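Aldehyde dehydrogenase (PDB 4O6R) probably oxidises aldehydes with NAD(P)+ as the electron acceptor and binds AMP in this crystal. Local coordinates at residues A[281-287]-A[392-396]; A[134-139]-A[482-488]; A[13-17]-A[53-59]; A[302-306]-A[397-401]; A[79-84]-A[113-118]. One frame throughout, in Å; residues are numbered along the deposited sequence.

Contact 1 (A[281-287]-A[392-396])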
# COMPACT_ATOMS: atom_id res chain seq x y z
N ILE A 281 -18.68 17.41 24.48
CA ILE A 281 -19.94 18.08 24.15
C ILE A 281 -19.87 19.60 24.26
O ILE A 281 -20.55 20.27 23.49
CB ILE A 281 -21.13 17.53 24.94
CG1 ILE A 281 -22.49 18.07 24.43
CG2 ILE A 281 -20.99 17.85 26.42
CD1 ILE A 281 -22.78 17.81 22.95
N PHE A 282 -19.06 20.15 25.15
CA PHE A 282 -19.06 21.61 25.34
C PHE A 282 -18.06 22.37 24.51
O PHE A 282 -18.30 23.55 24.22
CB PHE A 282 -19.00 21.97 26.84
CG PHE A 282 -20.13 21.36 27.63
CD1 PHE A 282 -21.45 21.47 27.17
CD2 PHE A 282 -19.90 20.64 28.77
CE1 PHE A 282 -22.49 20.88 27.85
CE2 PHE A 282 -20.95 20.06 29.45
CZ PHE A 282 -22.24 20.17 29.00
N HIS A 283 -16.99 21.72 24.06
CA HIS A 283 -16.08 22.38 23.14
C HIS A 283 -16.86 22.76 21.90
O HIS A 283 -17.70 22.01 21.43
CB HIS A 283 -14.88 21.54 22.76
CG HIS A 283 -14.11 22.09 21.60
ND1 HIS A 283 -14.14 21.52 20.36
CD2 HIS A 283 -13.35 23.21 21.47
CE1 HIS A 283 -13.39 22.21 19.52
NE2 HIS A 283 -12.92 23.26 20.17
N ASN A 284 -16.57 23.96 21.40
CA ASN A 284 -17.19 24.52 20.20
C ASN A 284 -18.68 24.72 20.39
O ASN A 284 -19.46 24.75 19.43
CB ASN A 284 -16.92 23.70 18.94
CG ASN A 284 -16.66 24.59 17.73
OD1 ASN A 284 -15.81 25.49 17.82
ND2 ASN A 284 -17.39 24.39 16.62
N GLN A 285 -19.07 24.86 21.66
CA GLN A 285 -20.46 25.06 22.00
C GLN A 285 -21.33 23.88 21.53
O GLN A 285 -22.51 24.03 21.20
CB GLN A 285 -20.95 26.38 21.39
CG GLN A 285 -20.28 27.65 21.92
CD GLN A 285 -18.79 27.79 21.64
OE1 GLN A 285 -17.97 27.78 22.57
NE2 GLN A 285 -18.42 27.90 20.35
N GLY A 286 -20.75 22.69 21.48
CA GLY A 286 -21.46 21.54 20.94
C GLY A 286 -21.74 21.52 19.45
O GLY A 286 -22.44 20.61 18.95
N GLN A 287 -21.16 22.47 18.72
CA GLN A 287 -21.42 22.62 17.30
C GLN A 287 -20.36 21.83 16.53
O GLN A 287 -19.42 22.38 15.93
CB GLN A 287 -21.42 24.10 16.91
CG GLN A 287 -22.45 24.92 17.66
CD GLN A 287 -22.22 26.44 17.54
OE1 GLN A 287 -23.14 27.20 17.25
NE2 GLN A 287 -20.99 26.86 17.75
N PHE A 392 -27.03 19.76 18.22
CA PHE A 392 -25.89 20.54 17.66
C PHE A 392 -25.59 21.76 18.52
O PHE A 392 -25.13 22.77 18.01
CB PHE A 392 -26.16 20.96 16.19
CG PHE A 392 -24.91 21.12 15.35
CD1 PHE A 392 -24.15 20.02 15.03
CD2 PHE A 392 -24.53 22.36 14.86
CE1 PHE A 392 -23.02 20.15 14.23
CE2 PHE A 392 -23.40 22.50 14.06
CZ PHE A 392 -22.64 21.40 13.75
N GLY A 393 -25.86 21.67 19.82
CA GLY A 393 -25.59 22.77 20.76
C GLY A 393 -24.91 22.17 21.98
O GLY A 393 -24.63 20.94 21.98
N PRO A 394 -24.66 22.99 23.01
CA PRO A 394 -23.92 22.52 24.18
C PRO A 394 -24.89 21.78 25.07
O PRO A 394 -25.27 22.26 26.13
CB PRO A 394 -23.44 23.82 24.83
CG PRO A 394 -24.51 24.82 24.49
CD PRO A 394 -24.97 24.43 23.09
N PHE A 395 -25.32 20.61 24.59
CA PHE A 395 -26.51 19.96 25.08
C PHE A 395 -26.25 18.47 25.06
O PHE A 395 -26.07 17.90 24.02
CB PHE A 395 -27.68 20.31 24.13
CG PHE A 395 -29.02 19.77 24.54
CD1 PHE A 395 -29.27 18.40 24.56
CD2 PHE A 395 -30.07 20.63 24.82
CE1 PHE A 395 -30.51 17.91 24.91
CE2 PHE A 395 -31.33 20.14 25.14
CZ PHE A 395 -31.56 18.78 25.20
N VAL A 396 -26.21 17.84 26.23
CA VAL A 396 -25.93 16.40 26.29
C VAL A 396 -27.10 15.64 26.92
O VAL A 396 -27.70 16.10 27.89
CB VAL A 396 -24.57 16.10 26.99
CG1 VAL A 396 -24.54 16.66 28.40
CG2 VAL A 396 -24.24 14.60 26.94
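Segment 281-287 leads through the active-site cysteine signature of aldehyde dehydrogenases, which runs from Phe282 through Gly286 and Gln287 towards the cysteine. The Phe392-Gly393-Pro394 run packs against it. Backbones meet closely here. Gln285 O lies 3.0 Å from Pro394 N, but proline has no hydrogen to give. Gly286 CA touches Gly393 O at 3.4 Å, a CA-H...O contact. A side chain at Gly286 would strike Gly393 O and Pro394 N. Pro394 is the centre of an inverse gamma turn, closed by a weak Phe395 N to Gly393 O bond of 2.7 Å. This turn leads into strand 395-401 of the catalytic-domain sheet. Ile281 reaches it, with CG1 3.8 Å from Val396 CB. Phe282 CD1 lies 3.9 Å from Pro394 CB. At the other end, Gln287 CA sits over the Phe392 ring face, 3.9 Å from its centroid, in a CH-pi contact. The Phe392 side chain is about 8 Å from the bound AMP, and its ring also meets Trp156.

Contact 2 (A[134-139]-A[482-488]). With NO3 (nitrate ion), chain I.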
# COMPACT_ATOMS: atom_id res chain seq x y z
N VAL A 134 -0.17 -9.05 -14.90
CA VAL A 134 -1.16 -9.53 -15.88
C VAL A 134 -0.56 -10.54 -16.84
O VAL A 134 0.49 -11.11 -16.56
CB VAL A 134 -1.79 -8.34 -16.63
CG1 VAL A 134 -2.58 -7.45 -15.66
CG2 VAL A 134 -0.73 -7.57 -17.40
N ASP A 135 -1.24 -10.82 -17.94
CA ASP A 135 -0.72 -11.82 -18.88
C ASP A 135 0.69 -11.53 -19.33
O ASP A 135 1.13 -10.38 -19.40
CB ASP A 135 -1.63 -11.95 -20.10
CG ASP A 135 -2.99 -12.55 -19.77
OD1 ASP A 135 -3.19 -13.03 -18.63
OD2 ASP A 135 -3.85 -12.59 -20.66
N THR A 136 1.41 -12.60 -19.64
CA THR A 136 2.77 -12.49 -20.21
C THR A 136 2.82 -11.59 -21.44
O THR A 136 1.98 -11.68 -22.33
CB THR A 136 3.34 -13.88 -20.52
OG1 THR A 136 3.22 -14.70 -19.34
CG2 THR A 136 4.82 -13.81 -20.90
N GLY A 137 3.76 -10.65 -21.43
CA GLY A 137 3.99 -9.79 -22.57
C GLY A 137 3.22 -8.49 -22.55
O GLY A 137 3.35 -7.66 -23.47
N PHE A 138 2.40 -8.30 -21.50
CA PHE A 138 1.68 -7.05 -21.30
C PHE A 138 2.21 -6.29 -20.09
O PHE A 138 2.53 -6.89 -19.06
CB PHE A 138 0.19 -7.31 -21.09
CG PHE A 138 -0.51 -7.86 -22.28
CD1 PHE A 138 -0.54 -9.23 -22.51
CD2 PHE A 138 -1.15 -7.02 -23.16
CE1 PHE A 138 -1.20 -9.73 -23.61
CE2 PHE A 138 -1.81 -7.52 -24.26
CZ PHE A 138 -1.83 -8.89 -24.48
N LEU A 139 2.30 -4.97 -20.22
CA LEU A 139 2.57 -4.08 -19.13
C LEU A 139 1.29 -3.32 -18.79
O LEU A 139 0.69 -2.70 -19.66
CB LEU A 139 3.61 -3.06 -19.53
CG LEU A 139 3.88 -1.97 -18.51
CD1 LEU A 139 4.47 -2.59 -17.25
CD2 LEU A 139 4.80 -0.92 -19.09
N VAL A 482 -3.55 1.80 -17.93
CA VAL A 482 -2.94 1.81 -19.27
C VAL A 482 -2.30 0.45 -19.49
O VAL A 482 -1.55 -0.06 -18.64
CB VAL A 482 -1.87 2.91 -19.43
CG1 VAL A 482 -1.23 2.82 -20.81
CG2 VAL A 482 -2.46 4.31 -19.23
N TRP A 483 -2.61 -0.14 -20.63
CA TRP A 483 -2.07 -1.46 -21.02
C TRP A 483 -1.17 -1.29 -22.22
O TRP A 483 -1.61 -0.71 -23.23
CB TRP A 483 -3.18 -2.41 -21.46
CG TRP A 483 -4.08 -2.91 -20.39
CD1 TRP A 483 -5.06 -2.20 -19.75
CD2 TRP A 483 -4.14 -4.24 -19.88
NE1 TRP A 483 -5.72 -3.02 -18.87
CE2 TRP A 483 -5.16 -4.26 -18.89
CE3 TRP A 483 -3.41 -5.41 -20.11
CZ2 TRP A 483 -5.50 -5.41 -18.17
CZ3 TRP A 483 -3.74 -6.57 -19.39
CH2 TRP A 483 -4.78 -6.55 -18.41
N VAL A 484 0.05 -1.81 -22.12
CA VAL A 484 0.92 -1.92 -23.31
C VAL A 484 1.12 -3.38 -23.72
O VAL A 484 1.69 -4.17 -22.97
CB VAL A 484 2.31 -1.33 -23.07
CG1 VAL A 484 3.09 -1.30 -24.38
CG2 VAL A 484 2.19 0.08 -22.46
N ASN A 485 0.70 -3.70 -24.93
CA ASN A 485 1.00 -5.01 -25.48
C ASN A 485 2.42 -5.03 -26.04
O ASN A 485 2.63 -4.65 -27.19
CB ASN A 485 0.01 -5.36 -26.57
CG ASN A 485 0.23 -6.76 -27.10
OD1 ASN A 485 1.13 -7.46 -26.64
ND2 ASN A 485 -0.58 -7.17 -28.06
N VAL A 486 3.37 -5.47 -25.24
CA VAL A 486 4.80 -5.45 -25.60
C VAL A 486 5.11 -6.71 -26.41
O VAL A 486 5.66 -6.63 -27.51
CB VAL A 486 5.69 -5.40 -24.36
CG1 VAL A 486 7.16 -5.49 -24.73
CG2 VAL A 486 5.39 -4.15 -23.52
N ASP A 487 4.75 -7.86 -25.85
CA ASP A 487 4.98 -9.17 -26.50
C ASP A 487 3.86 -10.17 -26.26
O ASP A 487 4.12 -11.38 -26.12
CB ASP A 487 6.27 -9.78 -25.97
CG ASP A 487 7.47 -9.19 -26.60
OD1 ASP A 487 7.55 -9.22 -27.85
OD2 ASP A 487 8.35 -8.71 -25.86
N GLY A 488 2.62 -9.69 -26.25
CA GLY A 488 1.50 -10.51 -25.89
C GLY A 488 1.17 -11.59 -26.89
O GLY A 488 0.59 -12.61 -26.53
N NO3 I . -4.28 -9.70 -19.87
O1 NO3 I . -3.40 -9.31 -20.64
O2 NO3 I . -3.90 -10.22 -18.64
O3 NO3 I . -5.63 -9.62 -20.23
O HOH W 1 0.16 -13.20 -23.42
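Val482 begins the segment on strand 477-485, which runs antiparallel to strand 138-153. Trp483 follows. Its CA makes a CA-H...O contact of 3.3 Å with Leu139 O, and its indole CH2 atom touches Val134 CG1 at 3.6 Å. Val484 forms the hydrogen-bonded pair with Leu139: Val484 N to Leu139 O is 2.7 Å and Leu139 N to Val484 O is 2.9 Å. Their CB atoms lie 4.1 Å apart. Asn485 faces Phe138 in a non-hydrogen-bonded pair. Its OD1 lies over one face of the Phe138 ring and accepts from Gly488 N at 2.7 Å, an Asx motif that bends the chain after the strand. A nitrate ion, probably from the crystallisation liquor, covers the other face of that ring. Val486 N and Asp487 N both donate to Gly137 O at 2.8 Å. Gly137 is the third residue of a type II turn, Asp135 to Phe138. Its backbone angles (phi 93°) call for glycine, and a side chain there would clash with Asp487 C. Gly488 CA lies 3.6 Å from Phe138 CE1. The two strands form the protruding arm that acts as oligomerisation domain in this family. Strand 477-485 pairs in parallel with a strand of the second subunit, while Asp487 bridges to Arg432 of the third subunit.

Contact 3 (A[13-17]-A[53-59])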
# COMPACT_ATOMS: atom_id res chain seq x y z
N LEU A 13 -16.19 37.82 -3.49
CA LEU A 13 -15.93 36.51 -4.08
C LEU A 13 -14.50 36.49 -4.54
O LEU A 13 -13.91 37.54 -4.84
CB LEU A 13 -16.84 36.24 -5.28
CG LEU A 13 -18.34 36.55 -5.20
CD1 LEU A 13 -19.08 36.08 -6.43
CD2 LEU A 13 -18.96 36.00 -3.95
N PHE A 14 -13.91 35.30 -4.59
CA PHE A 14 -12.56 35.17 -5.12
C PHE A 14 -12.65 34.24 -6.29
O PHE A 14 -12.97 33.04 -6.13
CB PHE A 14 -11.58 34.65 -4.10
CG PHE A 14 -10.14 34.74 -4.55
CD1 PHE A 14 -9.54 33.70 -5.24
CD2 PHE A 14 -9.39 35.88 -4.28
CE1 PHE A 14 -8.22 33.77 -5.64
CE2 PHE A 14 -8.06 35.96 -4.66
CZ PHE A 14 -7.47 34.91 -5.35
N ILE A 15 -12.41 34.78 -7.49
CA ILE A 15 -12.61 34.05 -8.72
C ILE A 15 -11.46 34.38 -9.65
O ILE A 15 -11.13 35.56 -9.88
CB ILE A 15 -13.95 34.42 -9.38
CG1 ILE A 15 -15.09 33.96 -8.52
CG2 ILE A 15 -14.08 33.82 -10.77
CD1 ILE A 15 -16.43 34.30 -9.08
N ASP A 16 -10.86 33.33 -10.18
CA ASP A 16 -9.78 33.46 -11.14
C ASP A 16 -8.71 34.42 -10.62
O ASP A 16 -8.22 35.26 -11.34
CB ASP A 16 -10.33 33.92 -12.50
CG ASP A 16 -9.49 33.43 -13.67
OD1 ASP A 16 -8.59 32.59 -13.48
OD2 ASP A 16 -9.75 33.88 -14.79
N GLY A 17 -8.33 34.24 -9.36
CA GLY A 17 -7.17 34.95 -8.82
C GLY A 17 -7.44 36.35 -8.34
O GLY A 17 -6.52 37.02 -7.89
N ALA A 53 -16.73 30.81 -11.62
CA ALA A 53 -15.76 30.09 -10.81
C ALA A 53 -15.39 28.75 -11.40
O ALA A 53 -14.22 28.40 -11.43
CB ALA A 53 -16.29 29.92 -9.39
N VAL A 54 -16.39 28.00 -11.87
CA VAL A 54 -16.12 26.72 -12.51
C VAL A 54 -15.36 26.94 -13.83
O VAL A 54 -14.42 26.22 -14.11
CB VAL A 54 -17.40 25.89 -12.72
CG1 VAL A 54 -17.12 24.64 -13.53
CG2 VAL A 54 -18.04 25.52 -11.38
N ASP A 55 -15.74 27.94 -14.60
CA ASP A 55 -14.95 28.29 -15.81
C ASP A 55 -13.47 28.54 -15.49
O ASP A 55 -12.57 28.03 -16.16
CB ASP A 55 -15.55 29.52 -16.50
CG ASP A 55 -16.87 29.21 -17.21
OD1 ASP A 55 -17.30 28.04 -17.20
OD2 ASP A 55 -17.46 30.15 -17.79
N ALA A 56 -13.21 29.33 -14.46
CA ALA A 56 -11.83 29.63 -14.05
C ALA A 56 -11.07 28.36 -13.63
O ALA A 56 -9.93 28.15 -14.04
CB ALA A 56 -11.83 30.64 -12.92
N ALA A 57 -11.71 27.54 -12.81
CA ALA A 57 -11.13 26.28 -12.39
C ALA A 57 -10.88 25.33 -13.56
O ALA A 57 -9.88 24.61 -13.57
CB ALA A 57 -11.98 25.61 -11.33
N THR A 58 -11.78 25.32 -14.55
CA THR A 58 -11.61 24.50 -15.72
C THR A 58 -10.39 24.93 -16.53
O THR A 58 -9.55 24.11 -16.93
CB THR A 58 -12.88 24.55 -16.59
OG1 THR A 58 -13.98 24.06 -15.82
CG2 THR A 58 -12.72 23.71 -17.84
N ARG A 59 -10.29 26.24 -16.78
CA ARG A 59 -9.11 26.78 -17.49
C ARG A 59 -7.79 26.45 -16.77
O ARG A 59 -6.77 26.20 -17.41
CB ARG A 59 -9.24 28.30 -17.65
CG ARG A 59 -10.36 28.70 -18.61
CD ARG A 59 -10.27 30.16 -19.01
NE ARG A 59 -10.40 31.06 -17.86
CZ ARG A 59 -11.54 31.55 -17.39
NH1 ARG A 59 -12.70 31.26 -17.95
NH2 ARG A 59 -11.52 32.37 -16.35
O HOH W 2 -8.42 30.45 -14.99
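Two side chains of 13-17 reach the helix, and their conformations decide how. Ile15 is m at chi1 and t at chi2. It lies along the small alanine face, with CG1 4.3 Å from Ala53 CB and CG2 4.4 Å from Ala56 CB. Asp16 leaves the strand with positive phi, in the turn between strands 13-15 and 18-20. Its t rotamer at chi1 brings the carboxylate back to the helix, and its CB rests 3.6 Å from Ala56 CB. Arg59 starts m and t, then folds at chi3 (m), which brings its guanidinium beside the carboxylate. Arg59 NH2 donates to Asp16 OD2 at 2.8 Å in a salt bridge, approached near the guanidinium plane. Asp16 OD1 takes water 2 at 2.6 Å, and the same water donates to Ala56 O at 2.9 Å. On the helix itself, the m rotamer of Thr58 lets OG1 donate to Val54 O at 2.8 Å. The contact fastens an N-terminal hairpin to helix 47-66 by packing and one salt bridge. Ala53, Ala56 and Ala57 also rest on Asn207 of strand 206-208, and Ala53, Val54 and Ala57 on Val178 of strand 176-180. Strand 13-15 also lies beside helix 187-199, where Phe14 touches Val193 and Ala197.

Contact 4 (A[302-306]-A[397-401])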
# COMPACT_ATOMS: atom_id res chain seq x y z
N ALA A 302 -23.15 6.14 37.48
CA ALA A 302 -23.88 7.26 36.85
C ALA A 302 -24.07 8.44 37.78
O ALA A 302 -23.74 9.55 37.41
CB ALA A 302 -25.22 6.78 36.32
N ASP A 303 -24.54 8.19 39.01
CA ASP A 303 -24.82 9.27 39.93
C ASP A 303 -23.55 9.99 40.35
O ASP A 303 -23.51 11.22 40.34
CB ASP A 303 -25.63 8.77 41.14
CG ASP A 303 -27.01 8.20 40.70
OD1 ASP A 303 -27.78 8.93 40.09
OD2 ASP A 303 -27.29 6.99 40.90
N ALA A 304 -22.50 9.23 40.64
CA ALA A 304 -21.20 9.78 40.97
C ALA A 304 -20.63 10.68 39.85
O ALA A 304 -20.24 11.83 40.09
CB ALA A 304 -20.22 8.65 41.27
N PHE A 305 -20.64 10.14 38.64
CA PHE A 305 -20.20 10.85 37.46
C PHE A 305 -20.99 12.16 37.27
O PHE A 305 -20.40 13.23 37.09
CB PHE A 305 -20.41 9.97 36.25
CG PHE A 305 -19.78 10.51 34.99
CD1 PHE A 305 -20.37 11.57 34.31
CD2 PHE A 305 -18.62 9.95 34.49
CE1 PHE A 305 -19.80 12.07 33.15
CE2 PHE A 305 -18.04 10.46 33.35
CZ PHE A 305 -18.63 11.50 32.67
N LEU A 306 -22.31 12.06 37.34
CA LEU A 306 -23.15 13.22 37.09
C LEU A 306 -22.95 14.31 38.12
O LEU A 306 -22.94 15.47 37.78
CB LEU A 306 -24.61 12.82 36.99
CG LEU A 306 -24.97 12.02 35.73
CD1 LEU A 306 -26.36 11.43 35.86
CD2 LEU A 306 -24.85 12.89 34.47
N THR A 397 -27.44 14.51 26.32
CA THR A 397 -28.48 13.64 26.79
C THR A 397 -27.89 12.40 27.47
O THR A 397 -27.05 11.72 26.89
CB THR A 397 -29.41 13.22 25.66
OG1 THR A 397 -29.94 14.41 25.04
CG2 THR A 397 -30.55 12.34 26.19
N VAL A 398 -28.33 12.16 28.70
CA VAL A 398 -27.79 11.09 29.52
C VAL A 398 -28.73 9.92 29.53
O VAL A 398 -29.95 10.08 29.75
CB VAL A 398 -27.57 11.53 30.96
CG1 VAL A 398 -26.81 10.45 31.74
CG2 VAL A 398 -26.82 12.84 31.01
N LEU A 399 -28.14 8.74 29.35
CA LEU A 399 -28.82 7.46 29.39
C LEU A 399 -27.97 6.52 30.27
O LEU A 399 -26.75 6.70 30.37
CB LEU A 399 -28.92 6.88 27.98
CG LEU A 399 -29.73 7.69 26.95
CD1 LEU A 399 -29.40 7.29 25.54
CD2 LEU A 399 -31.20 7.54 27.24
N ARG A 400 -28.61 5.55 30.92
CA ARG A 400 -27.91 4.61 31.78
C ARG A 400 -28.04 3.18 31.23
O ARG A 400 -28.99 2.88 30.51
CB ARG A 400 -28.49 4.66 33.20
CG ARG A 400 -28.32 6.03 33.84
CD ARG A 400 -28.87 6.03 35.24
NE ARG A 400 -28.90 7.37 35.80
CZ ARG A 400 -28.68 7.64 37.07
NH1 ARG A 400 -28.38 6.66 37.92
NH2 ARG A 400 -28.71 8.90 37.48
N PHE A 401 -27.10 2.32 31.61
CA PHE A 401 -27.10 0.92 31.21
C PHE A 401 -26.50 0.04 32.27
O PHE A 401 -25.84 0.52 33.19
CB PHE A 401 -26.32 0.73 29.90
CG PHE A 401 -24.82 0.91 30.04
CD1 PHE A 401 -24.26 2.18 30.02
CD2 PHE A 401 -23.97 -0.18 30.23
CE1 PHE A 401 -22.89 2.36 30.13
CE2 PHE A 401 -22.60 -0.01 30.34
CZ PHE A 401 -22.06 1.27 30.29
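Arg400 joins the start of helix 302-315 to strand 395-401 through its charged end. Its NH2 donates to Asp303 OD1 at 2.8 Å, and its NH1 donates to Asp303 OD2 at 3.2 Å. A third bond, from Arg400 NH1 to Asp303 OD1 at 3.2 Å, is weak. Asp303 thus uses both carboxylate oxygens, and OD1 lies near the guanidinium plane. The arginine has more acidic partners. Its NE pairs with Glu378 on the neighbouring strand 375-378, and its NH1 also meets Glu299. Three acids therefore share one guanidinium. Ala302 CB lies over one face of the guanidinium, 3.5 Å from Arg400 NH1. The strand belongs to the parallel part of the catalytic-domain sheet, where it lies between 375-378 and 294-298. The helix follows strand 294-298 in the chain and packs on the sheet, its short axis 10.7 Å from that of strand 397-401 at 153°, nearly antiparallel. Beneath the charges, Leu306 CD2 makes an apolar contact with Val398 CG2 at 4.0 Å. Leu306 CD1 packs against the guanidinium, 3.8 Å from Arg400 NH2. Within the helix, Leu306 N donates to Ala302 O at 2.9 Å. In the sheet, Val398 pairs through its backbone with Val377 and Ala379.

Contact 5 (A[79-84]-A[113-118])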
# COMPACT_ATOMS: atom_id res chain seq x y z
N LEU A 79 1.61 27.58 2.39
CA LEU A 79 0.34 28.04 2.95
C LEU A 79 0.27 27.77 4.46
O LEU A 79 -0.14 28.66 5.24
CB LEU A 79 -0.85 27.38 2.28
CG LEU A 79 -2.23 27.82 2.79
CD1 LEU A 79 -2.45 29.31 2.62
CD2 LEU A 79 -3.30 27.03 2.07
N ALA A 80 0.68 26.57 4.86
CA ALA A 80 0.68 26.19 6.27
C ALA A 80 1.52 27.16 7.08
O ALA A 80 1.13 27.61 8.18
CB ALA A 80 1.18 24.78 6.45
N ASP A 81 2.69 27.48 6.55
CA ASP A 81 3.57 28.43 7.25
C ASP A 81 2.94 29.79 7.35
O ASP A 81 3.03 30.44 8.38
CB ASP A 81 4.92 28.56 6.54
CG ASP A 81 5.81 27.35 6.75
OD1 ASP A 81 5.60 26.56 7.70
OD2 ASP A 81 6.77 27.21 5.96
N ALA A 82 2.32 30.24 6.27
CA ALA A 82 1.69 31.58 6.24
C ALA A 82 0.52 31.68 7.25
O ALA A 82 0.31 32.70 7.93
CB ALA A 82 1.20 31.90 4.84
N ILE A 83 -0.24 30.60 7.35
CA ILE A 83 -1.31 30.53 8.35
C ILE A 83 -0.73 30.70 9.74
O ILE A 83 -1.18 31.57 10.52
CB ILE A 83 -2.09 29.21 8.23
CG1 ILE A 83 -2.91 29.22 6.94
CG2 ILE A 83 -2.99 28.98 9.45
CD1 ILE A 83 -3.42 27.83 6.51
N GLU A 84 0.31 29.93 10.05
CA GLU A 84 0.96 30.05 11.34
C GLU A 84 1.52 31.45 11.59
O GLU A 84 1.39 31.98 12.70
CB GLU A 84 2.03 28.98 11.54
CG GLU A 84 1.38 27.62 11.76
CD GLU A 84 2.34 26.43 11.74
OE1 GLU A 84 3.53 26.59 11.39
OE2 GLU A 84 1.88 25.31 12.04
N THR A 113 -5.81 23.76 11.25
CA THR A 113 -5.85 24.16 9.85
C THR A 113 -4.47 24.13 9.26
O THR A 113 -4.26 23.52 8.23
CB THR A 113 -6.48 25.57 9.70
OG1 THR A 113 -7.75 25.59 10.33
CG2 THR A 113 -6.66 25.93 8.26
N ALA A 114 -3.50 24.75 9.92
CA ALA A 114 -2.11 24.69 9.47
C ALA A 114 -1.58 23.24 9.35
O ALA A 114 -0.96 22.87 8.35
CB ALA A 114 -1.23 25.52 10.38
N ALA A 115 -1.84 22.44 10.36
CA ALA A 115 -1.38 21.05 10.40
C ALA A 115 -1.93 20.24 9.25
O ALA A 115 -1.22 19.43 8.66
CB ALA A 115 -1.77 20.40 11.72
N CYS A 116 -3.19 20.47 8.91
CA CYS A 116 -3.82 19.72 7.82
C CYS A 116 -3.27 20.13 6.46
O CYS A 116 -2.96 19.28 5.66
CB CYS A 116 -5.34 19.87 7.87
SG CYS A 116 -6.22 18.80 6.69
N PHE A 117 -3.12 21.45 6.21
CA PHE A 117 -2.50 21.87 4.97
C PHE A 117 -1.05 21.33 4.92
O PHE A 117 -0.62 20.91 3.86
CB PHE A 117 -2.51 23.38 4.80
CG PHE A 117 -3.81 23.93 4.25
CD1 PHE A 117 -4.28 23.54 3.00
CD2 PHE A 117 -4.55 24.86 4.97
CE1 PHE A 117 -5.46 24.07 2.50
CE2 PHE A 117 -5.73 25.39 4.45
CZ PHE A 117 -6.17 24.99 3.21
N ARG A 118 -0.33 21.34 6.04
CA ARG A 118 1.05 20.86 6.02
C ARG A 118 1.09 19.37 5.70
O ARG A 118 1.87 18.95 4.87
CB ARG A 118 1.78 21.17 7.31
CG ARG A 118 3.21 20.65 7.32
CD ARG A 118 3.98 21.19 8.50
NE ARG A 118 4.08 22.65 8.46
CZ ARG A 118 3.53 23.49 9.33
NH1 ARG A 118 2.81 23.06 10.35
NH2 ARG A 118 3.74 24.81 9.18
O HOH W 3 4.96 23.86 6.08
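Helices 69-85 and 102-123 form a close antiparallel helix pair. The axes of the two short segments pass 8.3 Å apart at 167°. Small residues allow this: Ala80 and Ala114 meet with CA atoms 4.5 Å apart, and Ala80 CB nestles 3.4 Å from Ala114 O. Larger side chains fill the space on one flank. Leu79 CD2 sits squarely over the Phe117 ring, 3.5 Å from its centroid, a CH-pi contact. Ile83 CD1 presses on Phe117 CD2 at 3.5 Å, while Ile83 CG2 lies 4.0 Å from Ala114 CB. On the other flank Arg118 arches back over Ala80, whose CB lies under the guanidinium face, 3.7 Å from Arg118 NH2. Glu84 and Asp81 hold the guanidinium at its edge in a salt-bridge network. Glu84 also bridges to Arg74 of the third subunit. Arg118 NH2 donates to Glu84 OE1 at 2.8 Å and to Asp81 OD1 at 3.0 Å, while Arg118 NH1 reaches Glu84 OE2 at 3.0 Å.

How the contacts relate
Contacts 1, 3, 4 and 5 are largely buried, with salt bridges at the more exposed edges of 3 and 4. Contacts 1 and 4 use the same strand, 395-401; their centres are about 18 Å apart. Contact 1 holds its buried start by backbone and ring packing near the active site. Contact 4 holds its far end by charge as well as apolar packing. Contacts 3 and 5 involve consecutive helices, 47-66 and 69-85. Both pair alanines with an arginine salt bridge, but of these two only contact 5 touches another subunit, the third, which contact 2 also reaches. Contact 2, on the arm, is only partly buried and is held by backbone hydrogen bonds between its segments.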